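Local coordinates for iron-sulfur cluster assembly protein CyaY (Psychromonas ingrahamii, PDB 4LP1) that is probably involved in iron-sulfur cluster assembly, perhaps as a regulator, and belongs to the iron-binding frataxin family, at residues G34-L39 against K46-R51. Sequence-based numbering, arbitrary orientation.
Sequences GSLLTL and KLIINR
Leu36 and Asn50 face each other as a non-hydrogen-bonded pair, and Leu36 CD2 lies against the flat amide group, 3.4 Å from Asn50 CG. The asparagine presents that group because its CG is anti to the backbone N (chi1 -163°), which leans the side chain toward strand 36-39. The same methyl meets Ile48 CG2 at 3.5 Å, so one leucine branch bridges two alternate residues of the neighbouring strand. The amide's end comes beside the serine hydroxyl, Ser35 OG lying 2.8 Å from Asn50 OD1. Without the amide, as with an alanine here, Leu36 CD2 would probably lose the flat surface it rests on and Ser35 OG its polar neighbour. Farther along this face Thr38 lies side by side with Ile48, both beta-branched and suited to an extended backbone, while Thr38 CG2 meets the aliphatic part of Lys46 at CD, 4.0 Å away; the lysine's ammonium end leads away from the strand.

Leu37, Leu39, Leu47 and Ile49 occupy the other face, where apolar residues suit a buried layer. The pairs meet at their beta carbons, Leu37 CB 4.2 Å from Ile49 CB, while the branches run into the core. Paired backbone bonds frame both couples, as from Leu37 N to Ile49 O (2.8 Å), and Arg51 N closes the run on Ser35 O.

This antiparallel beta hairpin lies within the frataxin alpha-beta sandwich. Arg51 reaches helix 3-24, forming a salt bridge with Asp11 and a cation-pi contact with Tyr14. Leu37 and Ile49 also pack on that helix, Leu47 meets helix 85-97, and strands 28-33 and 57-61 flank the pair.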
loop_
_atom_site.group_PDB
_atom_site.type_symbol
_atom_site.label_atom_id
_atom_site.label_comp_id
_atom_site.label_asym_id
_atom_site.label_seq_id
_atom_site.Cartn_x
_atom_site.Cartn_y
_atom_site.Cartn_z
ATOM N N GLY A 34 -0.903 14.257 0.908
ATOM C CA GLY A 34 0.186 14.287 1.865
ATOM C C GLY A 34 0.769 12.898 2.075
ATOM O O GLY A 34 1.152 12.234 1.123
ATOM N N SER A 35 0.821 12.471 3.333
ATOM C CA SER A 35 1.311 11.149 3.741
ATOM C C SER A 35 0.382 9.992 3.335
ATOM O O SER A 35 0.755 8.823 3.421
ATOM C CB SER A 35 1.524 11.130 5.265
ATOM O OG SER A 35 0.290 11.095 5.961
ATOM N N LEU A 36 -0.835 10.323 2.919
ATOM C CA LEU A 36 -1.862 9.328 2.600
ATOM C C LEU A 36 -1.928 8.958 1.130
ATOM O O LEU A 36 -1.747 9.805 0.257
ATOM C CB LEU A 36 -3.249 9.829 3.013
ATOM C CG LEU A 36 -3.577 9.881 4.499
ATOM C CD1 LEU A 36 -4.979 10.450 4.659
ATOM C CD2 LEU A 36 -3.479 8.507 5.167
ATOM N N LEU A 37 -2.163 7.673 0.877
ATOM C CA LEU A 37 -2.519 7.200 -0.447
ATOM C C LEU A 37 -3.821 6.447 -0.269
ATOM O O LEU A 37 -3.872 5.424 0.413
ATOM C CB LEU A 37 -1.439 6.312 -1.054
ATOM C CG LEU A 37 -1.739 5.726 -2.436
ATOM C CD1 LEU A 37 -2.015 6.819 -3.491
ATOM C CD2 LEU A 37 -0.577 4.833 -2.856
ATOM N N THR A 38 -4.879 6.992 -0.856
ATOM C CA THR A 38 -6.220 6.435 -0.727
ATOM C C THR A 38 -6.600 5.747 -2.026
ATOM O O THR A 38 -6.498 6.339 -3.097
ATOM C CB THR A 38 -7.275 7.528 -0.366
ATOM O OG1 THR A 38 -7.018 8.005 0.958
ATOM C CG2 THR A 38 -8.682 6.962 -0.382
ATOM N N LEU A 39 -7.034 4.492 -1.906
ATOM C CA LEU A 39 -7.518 3.697 -3.029
ATOM C C LEU A 39 -9.011 3.499 -2.901
ATOM O O LEU A 39 -9.477 3.044 -1.860
ATOM C CB LEU A 39 -6.846 2.331 -3.076
ATOM C CG LEU A 39 -5.335 2.300 -3.052
ATOM C CD1 LEU A 39 -4.912 0.859 -3.312
ATOM C CD2 LEU A 39 -4.746 3.281 -4.082
ATOM N N LYS A 46 -12.858 1.492 0.442
ATOM C CA LYS A 46 -11.537 2.098 0.339
ATOM C C LYS A 46 -10.457 1.286 1.042
ATOM O O LYS A 46 -10.727 0.509 1.957
ATOM C CB LYS A 46 -11.590 3.517 0.902
ATOM C CG LYS A 46 -12.529 4.443 0.129
ATOM C CD LYS A 46 -12.373 5.886 0.577
ATOM C CE LYS A 46 -13.325 6.811 -0.150
ATOM N NZ LYS A 46 -14.222 7.545 0.792
ATOM N N LEU A 47 -9.241 1.387 0.521
ATOM C CA LEU A 47 -8.042 1.039 1.279
ATOM C C LEU A 47 -7.247 2.322 1.513
ATOM O O LEU A 47 -7.084 3.095 0.576
ATOM C CB LEU A 47 -7.198 -0.001 0.533
ATOM C CG LEU A 47 -7.846 -1.369 0.342
ATOM C CD1 LEU A 47 -6.892 -2.284 -0.371
ATOM C CD2 LEU A 47 -8.210 -1.986 1.702
ATOM N N ILE A 48 -6.812 2.574 2.753
ATOM C CA ILE A 48 -6.024 3.767 3.073
ATOM C C ILE A 48 -4.644 3.370 3.567
ATOM O O ILE A 48 -4.489 2.653 4.561
ATOM C CB ILE A 48 -6.662 4.683 4.136
ATOM C CG1 ILE A 48 -7.926 5.323 3.588
ATOM C CG2 ILE A 48 -5.724 5.847 4.495
ATOM C CD1 ILE A 48 -9.178 4.664 4.074
ATOM N N ILE A 49 -3.656 3.897 2.850
ATOM C CA ILE A 49 -2.239 3.687 3.115
ATOM C C ILE A 49 -1.692 4.978 3.671
ATOM O O ILE A 49 -1.995 6.045 3.147
ATOM C CB ILE A 49 -1.474 3.291 1.835
ATOM C CG1 ILE A 49 -2.003 1.963 1.319
ATOM C CG2 ILE A 49 0.012 3.163 2.113
ATOM C CD1 ILE A 49 -1.727 1.719 -0.145
ATOM N N ASN A 50 -0.959 4.880 4.775
ATOM C CA ASN A 50 -0.432 6.044 5.473
ATOM C C ASN A 50 1.046 5.861 5.791
ATOM O O ASN A 50 1.461 4.784 6.201
ATOM C CB ASN A 50 -1.217 6.284 6.763
ATOM C CG ASN A 50 -1.010 7.681 7.325
ATOM O OD1 ASN A 50 -0.182 8.455 6.824
ATOM N ND2 ASN A 50 -1.746 8.005 8.387
ATOM N N ARG A 51 1.830 6.914 5.590
ATOM C CA ARG A 51 3.235 6.938 6.014
ATOM C C ARG A 51 3.416 7.495 7.420
ATOM O O ARG A 51 2.883 8.556 7.761
ATOM C CB ARG A 51 4.049 7.730 4.992
ATOM C CG ARG A 51 4.137 7.006 3.688
ATOM C CD ARG A 51 4.343 7.924 2.502
ATOM N NE ARG A 51 5.599 8.652 2.528
ATOM C CZ ARG A 51 6.137 9.232 1.458
ATOM N NH1 ARG A 51 5.530 9.156 0.275
ATOM N NH2 ARG A 51 7.286 9.879 1.566
#